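Local coordinates for protein Esterase/lipase (Lactobacillus rhamnosus, PDB 4N5H) that probably hydrolyses carboxylic esters, and may transfer acyl groups, as an esterase of the alpha/beta hydrolase fold, at residues E5-K10 with S200-F205; L55-K60 with G96-G101; D111-I116 with G212-L217; V186-K191 with H220-Q225; S190-A195 with Y246-A251. The protein carries 1 engineered substitution. All coordinates share one frame; numbering follows the deposited sequence.

Contact 1. Residues E5-K10 with S200-F205; sequences EAMLAK and SDMAAF
Met7 overlaps one face of the Phe205 ring. Its CB stands over that face, 4.1 Å from the centroid of the Phe205 ring and 14° off the normal, a CH-pi contact displaced toward the rim. Beyond CB the chain runs on toward Phe205 CD1: the sulfur makes a Met-aromatic contact that is oblique, Met7 SD lying 4.8 Å from the Phe205 centroid. A bend at chi3 (-61°) places the terminal methyl, and Met7 CE meets Phe205 CD1 at 3.6 Å. Leu8 comes to the far tip of the same ring, with Leu8 N 4.0 Å from Phe205 CZ and Leu8 CB only slightly farther away. The Phe205 ring thus reaches the backbone of helix 2-28 at Leu8, its CG anti to its own backbone N (chi1 -178°). Met202 also meets Met7, its CE turned toward Met7 CB and CG. Met202 has two conformers, and the very short approach of the one described here is doubtful in detail. Lys10 adds a loose apolar touch, Lys10 CE to Met202 SD at 4.4 Å. No hydrogen bond crosses between the segments, and the contact rests on sulfur, aliphatic and aromatic surfaces near the outside of the protein. It fastens the long N-terminal helix 2-28 onto the junction where helix 198-201 ends and helix 203-211 starts, Met202 standing at the N-cap of the latter. Val11, farther along helix 2-28, also touches Met202 and Phe205, while Phe78 packs on Phe205 from a loop.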
# COMPACT_ATOMS: atom_id res chain seq x y z
N GLU A 5 30.87 -16.95 15.63
CA GLU A 5 29.44 -16.83 15.63
C GLU A 5 29.06 -15.43 16.20
O GLU A 5 28.07 -14.84 15.75
CB GLU A 5 28.78 -18.04 16.35
CG GLU A 5 28.19 -17.79 17.73
N ALA A 6 29.85 -14.92 17.16
CA ALA A 6 29.67 -13.58 17.68
C ALA A 6 29.96 -12.50 16.63
O ALA A 6 29.24 -11.50 16.54
CB ALA A 6 30.58 -13.34 18.85
N MET A 7 31.06 -12.66 15.87
CA MET A 7 31.42 -11.71 14.85
C MET A 7 30.31 -11.69 13.76
O MET A 7 29.93 -10.60 13.32
CB MET A 7 32.77 -12.03 14.23
CG MET A 7 33.98 -11.58 15.02
SD MET A 7 35.57 -11.87 14.16
CE MET A 7 35.63 -13.66 13.94
N LEU A 8 29.81 -12.86 13.38
CA LEU A 8 28.75 -12.94 12.39
C LEU A 8 27.53 -12.23 12.91
O LEU A 8 26.84 -11.49 12.17
CB LEU A 8 28.43 -14.36 12.03
CG LEU A 8 27.27 -14.56 11.07
CD1 LEU A 8 27.63 -13.89 9.74
CD2 LEU A 8 26.96 -16.05 10.85
N ALA A 9 27.21 -12.44 14.19
CA ALA A 9 26.05 -11.79 14.78
C ALA A 9 26.17 -10.27 14.81
O ALA A 9 25.18 -9.57 14.56
CB ALA A 9 25.71 -12.39 16.18
N LYS A 10 27.36 -9.74 14.99
CA LYS A 10 27.59 -8.31 14.92
C LYS A 10 27.40 -7.71 13.48
O LYS A 10 26.83 -6.61 13.28
CB LYS A 10 28.99 -8.02 15.34
CG LYS A 10 29.12 -7.84 16.86
CD LYS A 10 30.37 -7.05 17.20
CE LYS A 10 30.43 -5.80 16.31
NZ LYS A 10 30.94 -4.60 17.03
N SER A 200 35.30 -1.49 8.02
CA SER A 200 36.75 -1.38 8.27
C SER A 200 37.15 -2.07 9.61
O SER A 200 38.10 -2.89 9.63
CB SER A 200 37.24 0.10 8.22
OG SER A 200 37.12 0.64 6.90
N ASP A 201 36.44 -1.77 10.70
CA ASP A 201 36.70 -2.42 12.02
C ASP A 201 36.60 -3.95 11.97
O ASP A 201 37.42 -4.62 12.57
CB ASP A 201 35.68 -1.95 13.06
CG ASP A 201 35.80 -0.48 13.39
OD1 ASP A 201 36.82 0.20 13.03
OD2 ASP A 201 34.82 -0.01 14.00
N MET A 202 35.59 -4.47 11.26
CA MET A 202 35.31 -5.90 11.11
C MET A 202 36.03 -6.53 9.90
O MET A 202 35.63 -7.60 9.42
CB MET A 202 33.82 -6.03 10.88
CG MET A 202 33.16 -7.06 11.73
SD MET A 202 33.61 -6.87 13.48
CE MET A 202 33.31 -8.62 13.79
N ALA A 203 37.05 -5.85 9.42
CA ALA A 203 37.62 -6.10 8.11
C ALA A 203 38.17 -7.50 8.00
O ALA A 203 38.03 -8.13 6.96
CB ALA A 203 38.72 -5.13 7.73
N ALA A 204 38.87 -7.97 9.01
CA ALA A 204 39.57 -9.23 8.80
C ALA A 204 38.52 -10.33 8.63
O ALA A 204 38.72 -11.32 7.92
CB ALA A 204 40.53 -9.53 9.96
N PHE A 205 37.40 -10.19 9.33
CA PHE A 205 36.29 -11.13 9.21
C PHE A 205 35.64 -11.09 7.80
O PHE A 205 35.31 -12.14 7.23
CB PHE A 205 35.22 -10.84 10.25
CG PHE A 205 34.08 -11.79 10.23
CD1 PHE A 205 34.25 -13.10 10.64
CD2 PHE A 205 32.80 -11.39 9.73
CE1 PHE A 205 33.19 -13.99 10.64
CE2 PHE A 205 31.77 -12.29 9.68
CZ PHE A 205 31.95 -13.59 10.12

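Contact 2. Residues L55-K60 with G96-G101; sequences LYYPAK and GYAVMG
Tyr56 and Val99 form an antiparallel hydrogen-bonded pair, and the tight part of the contact is built round them. Tyr56 N donates to Val99 O at 2.8 Å, and Val99 N returns a straighter bond (168°) to Tyr56 O at 2.9 Å. Val99 O is also approached by carbon: Leu55 CA sends a CA-H...O contact to Val99 O at 3.2 Å. The Tyr56 ring turns an edge to the same oxygen: Val99 O lies in the plane of the Tyr56 ring, 3.5 Å from Tyr56 CD1. Tyr56 and Val99 project to one face of the sheet, where Tyr56 CD1 touches Val99 CG1 at 4.1 Å. On the other face Leu55 pairs with Met100 without backbone bonds, and Leu55 CD2 fits against Met100 CG at 3.6 Å.

The pairing slackens toward the Pro58 end. Tyr97 O faces Pro58 CD at 3.5 Å, but the proline nitrogen has no hydrogen to offer. Beyond it Pro58 CG only brushes Gly96 CA at 4.1 Å, where partly exposed Gly96, with positive phi, leads from helix 86-94 toward the strand. Strand 52-58 lies between strands 35-42 and 98-102, antiparallel to both, in the antiparallel margin of the alpha/beta hydrolase sheet, and strand 98-102 passes on to strand 66-72 in parallel. Helix 86-94 packs over Tyr56, while Phe135 meets Leu55 and Met100 on the other face.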
# COMPACT_ATOMS: atom_id res chain seq x y z
N LEU A 55 14.28 -7.61 -14.76
CA LEU A 55 14.46 -6.82 -15.99
C LEU A 55 13.56 -5.60 -15.95
O LEU A 55 12.37 -5.65 -15.60
CB LEU A 55 14.17 -7.62 -17.25
CG LEU A 55 14.89 -8.99 -17.34
CD1 LEU A 55 14.51 -9.73 -18.58
CD2 LEU A 55 16.40 -8.82 -17.28
N TYR A 56 14.09 -4.47 -16.46
CA TYR A 56 13.38 -3.20 -16.40
C TYR A 56 13.49 -2.54 -17.80
O TYR A 56 14.53 -2.62 -18.49
CB TYR A 56 14.00 -2.21 -15.41
CG TYR A 56 14.27 -2.76 -14.03
CD1 TYR A 56 15.37 -3.54 -13.74
CD2 TYR A 56 13.43 -2.39 -12.97
CE1 TYR A 56 15.62 -4.01 -12.46
CE2 TYR A 56 13.70 -2.83 -11.67
CZ TYR A 56 14.79 -3.68 -11.43
OH TYR A 56 15.08 -4.07 -10.14
N TYR A 57 12.42 -1.85 -18.19
CA TYR A 57 12.34 -1.21 -19.49
C TYR A 57 11.47 0.07 -19.42
O TYR A 57 10.60 0.23 -18.62
CB TYR A 57 11.49 -2.14 -20.42
CG TYR A 57 11.93 -3.60 -20.46
CD1 TYR A 57 11.38 -4.50 -19.58
CD2 TYR A 57 12.82 -4.08 -21.38
CE1 TYR A 57 11.71 -5.81 -19.58
CE2 TYR A 57 13.16 -5.41 -21.42
CZ TYR A 57 12.57 -6.30 -20.50
OH TYR A 57 12.89 -7.64 -20.56
N PRO A 58 11.76 0.96 -20.37
CA PRO A 58 10.78 2.10 -20.47
C PRO A 58 9.42 1.57 -20.82
O PRO A 58 9.35 0.56 -21.53
CB PRO A 58 11.40 2.90 -21.66
CG PRO A 58 12.28 1.97 -22.38
CD PRO A 58 12.76 0.94 -21.43
N ALA A 59 8.36 2.19 -20.32
CA ALA A 59 7.04 1.75 -20.71
C ALA A 59 6.74 1.87 -22.19
O ALA A 59 6.05 1.01 -22.69
CB ALA A 59 5.98 2.43 -19.88
N LYS A 60 7.22 2.87 -22.87
CA LYS A 60 7.04 2.95 -24.32
C LYS A 60 8.39 2.86 -24.94
O LYS A 60 9.22 3.74 -24.71
CB LYS A 60 6.38 4.33 -24.63
N GLY A 96 15.50 5.10 -21.52
CA GLY A 96 15.54 4.40 -22.77
C GLY A 96 16.49 3.22 -22.86
O GLY A 96 17.13 2.95 -23.91
N TYR A 97 16.71 2.56 -21.72
CA TYR A 97 17.68 1.48 -21.60
C TYR A 97 16.96 0.21 -21.10
O TYR A 97 16.00 0.29 -20.36
CB TYR A 97 18.80 1.80 -20.58
CG TYR A 97 19.65 2.95 -21.09
CD1 TYR A 97 19.18 4.24 -20.87
CD2 TYR A 97 20.75 2.77 -21.92
CE1 TYR A 97 19.82 5.34 -21.46
CE2 TYR A 97 21.44 3.89 -22.48
CZ TYR A 97 20.97 5.15 -22.23
OH TYR A 97 21.64 6.28 -22.74
N ALA A 98 17.45 -0.93 -21.54
CA ALA A 98 17.02 -2.24 -21.08
C ALA A 98 17.98 -2.58 -19.94
O ALA A 98 19.19 -2.61 -20.07
CB ALA A 98 17.11 -3.27 -22.16
N VAL A 99 17.43 -2.81 -18.75
CA VAL A 99 18.26 -2.97 -17.55
C VAL A 99 18.00 -4.33 -16.91
O VAL A 99 16.85 -4.79 -16.70
CB VAL A 99 17.94 -1.83 -16.53
CG1 VAL A 99 18.77 -1.89 -15.29
CG2 VAL A 99 18.01 -0.45 -17.22
N MET A 100 19.08 -4.96 -16.50
CA MET A 100 19.01 -6.20 -15.76
C MET A 100 19.71 -6.00 -14.44
O MET A 100 20.81 -5.41 -14.37
CB MET A 100 19.67 -7.37 -16.60
CG MET A 100 19.64 -8.67 -15.82
SD MET A 100 20.95 -9.08 -14.66
CE MET A 100 22.12 -9.76 -15.77
N GLY A 101 19.09 -6.47 -13.38
CA GLY A 101 19.74 -6.52 -12.06
C GLY A 101 19.54 -7.88 -11.41
O GLY A 101 18.44 -8.37 -11.38

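Contact 3. Residues D111-I116 with G212-L217; sequences DLRGQI and GGDQAL
Arg113 grips a single carboxylate oxygen of Asp214 with both terminal nitrogens, a salt bridge in which Asp214 OD2 accepts twice. Arg113 NH1 lies 2.8 Å from Asp214 OD2 on its anti side, and Arg113 NH2 lies 3.0 Å from Asp214 OD2 on its syn side; both nitrogens stand out of the carboxylate plane, NH2 the more so. The oxygen sits near the guanidinium plane, which is tilted 27° from that of the carboxylate. The other oxygen serves its own helix: Asp214 is the N-cap of helix 215-218, and Asp214 OD1 accepts from Ala216 N at 2.9 Å, the N-H coming from above the carboxylate plane. An alanine at Asp214 would probably leave the Arg113 charge without its carboxylate mate and Ala216 N without its cap. Arg113 NH2 has a second acceptor in Leu167 O. Asp111 caps helix 112-129 with two weak bonds, Asp111 OD1 accepting from Arg113 N at 3.0 Å and from Gly114 N at longer range. Asp111 CG stands between the backbone N and the carbonyl carbon (chi1 60°), which puts CG on the side of that first turn. Leu217 packs against the charged groups. Leu217 CD2 lies over one face of the guanidinium, and Leu217 CD1 approaches Arg113 NH1 at 3.6 Å and Asp111 OD2 at 3.9 Å. Gly212, with positive phi, passes beside Asp111, where a CB would clash with Asp111 OD2. The contact joins the N-terminal ends of helices 112-129 and 215-218 at the surface; helix 162-168 touches Leu217 through Phe168, and helix 147-158 packs on Leu112.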
# COMPACT_ATOMS: atom_id res chain seq x y z
N ASP A 111 31.28 -18.00 -0.68
CA ASP A 111 32.41 -17.11 -0.67
C ASP A 111 32.43 -16.31 -1.99
O ASP A 111 31.42 -16.33 -2.72
CB ASP A 111 33.76 -17.86 -0.46
CG ASP A 111 34.07 -18.86 -1.49
OD1 ASP A 111 33.66 -18.72 -2.66
OD2 ASP A 111 34.84 -19.82 -1.19
N LEU A 112 33.50 -15.56 -2.20
CA LEU A 112 33.56 -14.66 -3.37
C LEU A 112 33.38 -15.43 -4.64
O LEU A 112 32.75 -14.98 -5.56
CB LEU A 112 34.89 -13.92 -3.33
CG LEU A 112 35.20 -13.05 -4.60
CD1 LEU A 112 34.07 -12.00 -4.83
CD2 LEU A 112 36.56 -12.38 -4.45
N ARG A 113 33.95 -16.64 -4.75
CA ARG A 113 33.79 -17.41 -5.98
C ARG A 113 32.33 -17.70 -6.29
O ARG A 113 31.92 -17.62 -7.47
CB ARG A 113 34.66 -18.71 -5.96
CG ARG A 113 34.43 -19.61 -7.13
CD ARG A 113 35.28 -20.86 -7.07
NE ARG A 113 36.69 -20.63 -7.25
CZ ARG A 113 37.60 -20.67 -6.28
NH1 ARG A 113 37.20 -20.85 -4.99
NH2 ARG A 113 38.91 -20.48 -6.56
N GLY A 114 31.54 -18.08 -5.28
CA GLY A 114 30.08 -18.40 -5.47
C GLY A 114 29.40 -17.10 -5.98
O GLY A 114 28.56 -17.21 -6.88
N GLN A 115 29.77 -15.97 -5.45
CA GLN A 115 29.16 -14.65 -5.87
C GLN A 115 29.47 -14.34 -7.32
O GLN A 115 28.59 -13.97 -8.12
CB GLN A 115 29.55 -13.46 -4.96
CG GLN A 115 29.06 -13.74 -3.56
CD GLN A 115 29.22 -12.58 -2.65
OE1 GLN A 115 30.18 -11.81 -2.72
NE2 GLN A 115 28.23 -12.39 -1.82
N ILE A 116 30.73 -14.52 -7.70
CA ILE A 116 31.17 -14.32 -9.07
C ILE A 116 30.53 -15.30 -10.03
O ILE A 116 30.05 -14.91 -11.10
CB ILE A 116 32.72 -14.37 -9.16
CG1 ILE A 116 33.34 -13.15 -8.38
CG2 ILE A 116 33.12 -14.51 -10.63
CD1 ILE A 116 33.18 -11.79 -9.09
N GLY A 212 36.94 -17.47 1.83
CA GLY A 212 36.58 -18.81 2.22
C GLY A 212 37.75 -19.71 2.51
O GLY A 212 37.60 -20.91 2.45
N GLY A 213 38.87 -19.12 2.91
CA GLY A 213 40.15 -19.84 3.17
C GLY A 213 40.93 -20.24 1.93
O GLY A 213 42.06 -20.80 1.97
N ASP A 214 40.37 -19.96 0.75
CA ASP A 214 41.06 -20.35 -0.47
C ASP A 214 42.11 -19.32 -0.79
O ASP A 214 41.80 -18.14 -1.13
CB ASP A 214 40.01 -20.42 -1.61
CG ASP A 214 40.54 -20.86 -2.93
OD1 ASP A 214 41.75 -20.82 -3.19
OD2 ASP A 214 39.65 -21.25 -3.79
N GLN A 215 43.39 -19.71 -0.80
CA GLN A 215 44.46 -18.79 -1.07
C GLN A 215 44.45 -18.21 -2.47
O GLN A 215 44.95 -17.11 -2.64
CB GLN A 215 45.87 -19.45 -0.79
CG GLN A 215 45.89 -19.81 0.63
CD GLN A 215 45.83 -18.64 1.59
OE1 GLN A 215 46.63 -17.73 1.45
NE2 GLN A 215 44.87 -18.62 2.49
N ALA A 216 43.88 -18.93 -3.45
CA ALA A 216 43.73 -18.36 -4.75
C ALA A 216 42.75 -17.19 -4.73
O ALA A 216 42.94 -16.27 -5.53
CB ALA A 216 43.26 -19.37 -5.77
N LEU A 217 41.76 -17.20 -3.87
CA LEU A 217 40.84 -16.06 -3.74
C LEU A 217 41.54 -14.92 -3.01
O LEU A 217 41.45 -13.76 -3.35
CB LEU A 217 39.53 -16.46 -3.07
CG LEU A 217 38.62 -17.36 -3.94
CD1 LEU A 217 37.38 -17.70 -3.20
CD2 LEU A 217 38.36 -16.79 -5.36

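Contact 4. Residues V186-K191 with H220-Q225; sequences VAEPSK and HLNFSQ
The start of helix 223-226 is held by the loop that follows strand 179-183, with Ala187 and Glu188 taking N-H groups of its first turn. Phe223 N donates to Ala187 O at 2.9 Å in a nearly straight bond (174°). Glu188 bends at chi2 (-72°), and its carboxylate meets Ser224 with both oxygens, each through its syn lone pair: Glu188 OE2 accepts from Ser224 N at 2.8 Å, and Glu188 OE1 from Ser224 OG at 2.6 Å. A water also donates to Glu188 OE1 at 2.7 Å and weakly to Asn222 OD1. A negative group would probably be favoured by the N-H groups at this helix start. In the alpha/beta hydrolase sheet strand 179-183 is a parallel member, and the loop leaving it passes the probable nucleophile, with a backbone hydrogen bond between Val186 and Ser146. Asn222 holds the N-cap position, but its side chain makes no capping bond; the amide turns to Ser190 and to Gln225. Asn222 OD1 accepts from Ser190 N at 2.9 Å on a lone pair, while Asn222 ND2 gives one hydrogen to Ser190 OG at 2.9 Å and the other to Gln225 OE1, which also accepts from Asn222 N. These bonds fix the rotation of the amide. An alanine in place of Asn222 would probably leave Ser190 N and OG without these mates and let the 3-10 turn at 189-191 move. Pro189 slides past Asn222 in the opposite direction, and Pro189 CG rests on Leu221 O at 3.6 Å.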
# COMPACT_ATOMS: atom_id res chain seq x y z
N VAL A 186 34.21 -0.50 -3.30
CA VAL A 186 35.18 -1.07 -2.35
C VAL A 186 36.09 -2.04 -3.08
O VAL A 186 36.07 -3.22 -2.86
CB VAL A 186 34.47 -1.58 -1.13
CG1 VAL A 186 35.50 -1.94 -0.05
CG2 VAL A 186 33.62 -0.43 -0.60
N ALA A 187 36.81 -1.52 -4.04
CA ALA A 187 37.52 -2.40 -4.95
C ALA A 187 38.82 -2.97 -4.40
O ALA A 187 39.35 -3.97 -4.99
CB ALA A 187 37.73 -1.74 -6.28
N GLU A 188 39.32 -2.38 -3.29
CA GLU A 188 40.53 -2.86 -2.61
C GLU A 188 40.22 -3.27 -1.18
O GLU A 188 40.62 -2.58 -0.22
CB GLU A 188 41.62 -1.78 -2.68
CG GLU A 188 41.99 -1.35 -4.08
CD GLU A 188 42.78 -2.42 -4.82
OE1 GLU A 188 43.84 -2.87 -4.29
OE2 GLU A 188 42.38 -2.80 -5.89
N PRO A 189 39.46 -4.38 -1.00
CA PRO A 189 38.98 -4.71 0.34
C PRO A 189 40.14 -4.95 1.33
O PRO A 189 39.96 -4.71 2.56
CB PRO A 189 38.21 -5.98 0.15
CG PRO A 189 38.28 -6.36 -1.18
CD PRO A 189 38.80 -5.24 -1.99
N SER A 190 41.33 -5.28 0.81
CA SER A 190 42.48 -5.56 1.76
C SER A 190 42.94 -4.29 2.46
O SER A 190 43.55 -4.40 3.56
CB SER A 190 43.67 -6.25 1.03
OG SER A 190 43.23 -7.48 0.61
N LYS A 191 42.61 -3.13 1.91
CA LYS A 191 42.87 -1.83 2.55
C LYS A 191 41.77 -1.39 3.48
O LYS A 191 41.81 -0.24 3.99
CB LYS A 191 43.01 -0.77 1.46
CG LYS A 191 44.17 -0.99 0.56
CD LYS A 191 44.31 0.21 -0.36
CE LYS A 191 45.42 0.01 -1.38
NZ LYS A 191 46.68 -0.30 -0.65
N HIS A 220 43.41 -12.92 -5.31
CA HIS A 220 42.65 -12.26 -6.38
C HIS A 220 41.35 -11.58 -5.81
O HIS A 220 40.34 -11.60 -6.52
CB HIS A 220 42.30 -13.27 -7.43
CG HIS A 220 43.46 -13.86 -8.11
ND1 HIS A 220 44.13 -14.96 -7.60
CD2 HIS A 220 44.19 -13.42 -9.15
CE1 HIS A 220 45.18 -15.22 -8.36
NE2 HIS A 220 45.24 -14.31 -9.31
N LEU A 221 41.43 -11.06 -4.61
CA LEU A 221 40.29 -10.40 -3.86
C LEU A 221 40.20 -8.91 -4.28
O LEU A 221 39.15 -8.34 -4.10
CB LEU A 221 40.54 -10.41 -2.34
CG LEU A 221 40.22 -11.44 -1.35
CD1 LEU A 221 40.02 -10.75 -0.04
CD2 LEU A 221 39.00 -12.24 -1.67
N ASN A 222 41.31 -8.32 -4.74
CA ASN A 222 41.43 -6.88 -4.97
C ASN A 222 41.53 -6.61 -6.43
O ASN A 222 42.15 -7.35 -7.20
CB ASN A 222 42.64 -6.32 -4.22
CG ASN A 222 42.56 -6.51 -2.73
OD1 ASN A 222 41.99 -5.69 -2.02
ND2 ASN A 222 43.09 -7.64 -2.24
N PHE A 223 40.92 -5.53 -6.90
CA PHE A 223 41.09 -5.15 -8.31
C PHE A 223 42.55 -5.07 -8.72
O PHE A 223 42.90 -5.43 -9.83
CB PHE A 223 40.35 -3.82 -8.58
CG PHE A 223 40.47 -3.34 -9.96
CD1 PHE A 223 39.67 -3.87 -10.93
CD2 PHE A 223 41.32 -2.30 -10.28
CE1 PHE A 223 39.75 -3.48 -12.25
CE2 PHE A 223 41.40 -1.86 -11.58
CZ PHE A 223 40.61 -2.46 -12.56
N SER A 224 43.39 -4.53 -7.85
CA SER A 224 44.80 -4.40 -8.15
C SER A 224 45.43 -5.78 -8.45
O SER A 224 46.49 -5.79 -9.06
CB SER A 224 45.52 -3.78 -6.97
OG SER A 224 45.36 -4.44 -5.74
N GLN A 225 44.82 -6.88 -7.95
CA GLN A 225 45.33 -8.25 -8.23
C GLN A 225 44.80 -8.83 -9.47
O GLN A 225 45.44 -9.69 -10.04
CB GLN A 225 45.03 -9.17 -7.08
CG GLN A 225 45.78 -8.88 -5.84
CD GLN A 225 45.18 -9.45 -4.62
OE1 GLN A 225 43.99 -9.44 -4.38
NE2 GLN A 225 46.08 -9.93 -3.74
O HOH W 1 44.48 -3.87 -1.87

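Contact 5. Residues S190-A195 with Y246-A251; sequences SKLPEA and YLQSQA
Lys191 and Ala251 make the closest apolar touch between the 3-10 turn and helix 246-258: Lys191 CD lies 3.8 Å from Ala251 CB, and Lys191 CE 4.0 Å from the same methyl. The lysine chain leaves with CG beside its backbone N (chi1 -63°) and runs extended past the helix, bending only at chi4 where NZ is placed. Against the far end of the turn, Glu194 and Ala195, it is Leu247 of the helix that packs. Leu247 CD1 lies 3.9 Å from Glu194 O and 4.3 Å from Ala195 CB, a light contact. Leu192, whose CD2 comes 4.2 Å from Gln248 NE2, also packs on Val186 and Phe245. In this alpha/beta hydrolase fold the Gln248 side chain comes near the probable Ser-His-Asp triad without touching it.

The polar part centres on Gln248, and no hydrogen bond links the segments directly. Gln248 NE2 gives a hydrogen to a water at 2.9 Å, and that water donates in turn to Lys191 O at 3.2 Å, bridging helix and turn. Gln248 NE2 also packs against Lys191 CB at 3.9 Å. The chain bends at chi2 (-82°), which turns CD toward the 3-10 turn, and Gln248 OE1 accepts from Glu188 N just before the turn. The carbonyl oxygen of Leu192 accepts from Ser200 OG.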
# COMPACT_ATOMS: atom_id res chain seq x y z
N SER A 190 41.33 -5.28 0.81
CA SER A 190 42.48 -5.56 1.76
C SER A 190 42.94 -4.29 2.46
O SER A 190 43.55 -4.40 3.56
CB SER A 190 43.67 -6.25 1.03
OG SER A 190 43.23 -7.48 0.61
N LYS A 191 42.61 -3.13 1.91
CA LYS A 191 42.87 -1.83 2.55
C LYS A 191 41.77 -1.39 3.48
O LYS A 191 41.81 -0.24 3.99
CB LYS A 191 43.01 -0.77 1.46
CG LYS A 191 44.17 -0.99 0.56
CD LYS A 191 44.31 0.21 -0.36
CE LYS A 191 45.42 0.01 -1.38
NZ LYS A 191 46.68 -0.30 -0.65
N LEU A 192 40.73 -2.21 3.70
CA LEU A 192 39.63 -1.77 4.56
C LEU A 192 40.13 -1.31 5.98
O LEU A 192 39.57 -0.34 6.56
CB LEU A 192 38.53 -2.83 4.68
CG LEU A 192 37.56 -2.77 3.48
CD1 LEU A 192 36.67 -3.95 3.59
CD2 LEU A 192 36.73 -1.51 3.62
N PRO A 193 41.17 -1.98 6.51
CA PRO A 193 41.67 -1.57 7.88
C PRO A 193 42.20 -0.14 8.11
O PRO A 193 42.28 0.30 9.24
CB PRO A 193 42.80 -2.57 8.11
CG PRO A 193 42.21 -3.81 7.51
CD PRO A 193 41.63 -3.35 6.18
N GLU A 194 42.56 0.58 7.05
CA GLU A 194 43.16 1.88 7.22
C GLU A 194 42.13 3.06 7.15
O GLU A 194 42.49 4.26 7.13
CB GLU A 194 44.34 2.04 6.24
CG GLU A 194 44.03 1.98 4.76
CD GLU A 194 45.25 1.58 3.93
OE1 GLU A 194 45.71 0.41 4.02
OE2 GLU A 194 45.73 2.44 3.17
N ALA A 195 40.86 2.71 7.12
CA ALA A 195 39.78 3.73 7.26
C ALA A 195 39.00 3.42 8.52
O ALA A 195 39.24 2.38 9.17
CB ALA A 195 38.84 3.69 6.03
N TYR A 246 35.56 7.06 0.54
CA TYR A 246 36.32 7.84 -0.42
C TYR A 246 37.77 7.32 -0.50
O TYR A 246 38.37 7.37 -1.57
CB TYR A 246 36.33 9.33 -0.02
CG TYR A 246 37.04 10.26 -0.95
CD1 TYR A 246 36.79 10.33 -2.36
CD2 TYR A 246 38.08 11.08 -0.45
CE1 TYR A 246 37.44 11.20 -3.18
CE2 TYR A 246 38.72 11.96 -1.30
CZ TYR A 246 38.41 12.03 -2.64
OH TYR A 246 39.06 12.87 -3.47
N LEU A 247 38.34 6.86 0.61
CA LEU A 247 39.70 6.37 0.52
C LEU A 247 39.85 5.23 -0.47
O LEU A 247 40.88 5.07 -1.14
CB LEU A 247 40.23 5.88 1.87
CG LEU A 247 40.63 6.93 2.92
CD1 LEU A 247 41.55 6.18 3.90
CD2 LEU A 247 41.29 8.20 2.34
N GLN A 248 38.83 4.39 -0.57
CA GLN A 248 38.83 3.35 -1.62
C GLN A 248 38.87 3.88 -3.05
O GLN A 248 39.47 3.30 -3.92
CB GLN A 248 37.61 2.47 -1.45
CG GLN A 248 37.66 1.58 -0.23
CD GLN A 248 38.47 0.31 -0.46
OE1 GLN A 248 38.45 -0.27 -1.55
NE2 GLN A 248 39.24 -0.08 0.53
N SER A 249 38.10 4.95 -3.34
CA SER A 249 38.17 5.59 -4.60
C SER A 249 39.57 6.18 -4.87
O SER A 249 40.10 6.05 -5.97
CB SER A 249 37.08 6.72 -4.71
OG SER A 249 35.78 6.17 -4.88
N GLN A 250 40.15 6.81 -3.85
CA GLN A 250 41.54 7.33 -4.00
C GLN A 250 42.51 6.17 -4.31
O GLN A 250 43.36 6.31 -5.18
CB GLN A 250 42.03 8.05 -2.75
CG GLN A 250 41.19 9.30 -2.49
CD GLN A 250 41.74 10.09 -1.31
OE1 GLN A 250 41.68 9.67 -0.16
NE2 GLN A 250 42.19 11.26 -1.61
N ALA A 251 42.38 5.08 -3.62
CA ALA A 251 43.24 3.90 -3.84
C ALA A 251 43.04 3.37 -5.23
O ALA A 251 44.02 3.03 -5.94
CB ALA A 251 42.97 2.81 -2.82
O HOH W 2 39.37 1.52 2.93

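Overall arrangement
Contacts 2 and 4 are buried, contacts 1 and 3 lie at the surface, and contact 5 is intermediate. Contact 2 stands across the centre of the chain from the others, about 37 Å between centres in the case of contact 1. Each of the other four has a segment between residues 186 and 225; only some of them touch. Contacts 4 and 5 share Ser190 and Lys191 and are joined by Gln248 reaching Glu188. Contact 5 touches contact 1 through Leu192 and Ser200, and contact 3 touches contact 4 through Leu112 and Leu221. Chemistry differs: sulfur-aromatic in 1, backbone hydrogen bonds of paired strands in 2, a salt bridge in 3, dense neutral and carboxylate hydrogen bonding in 4, a water bridge in 5.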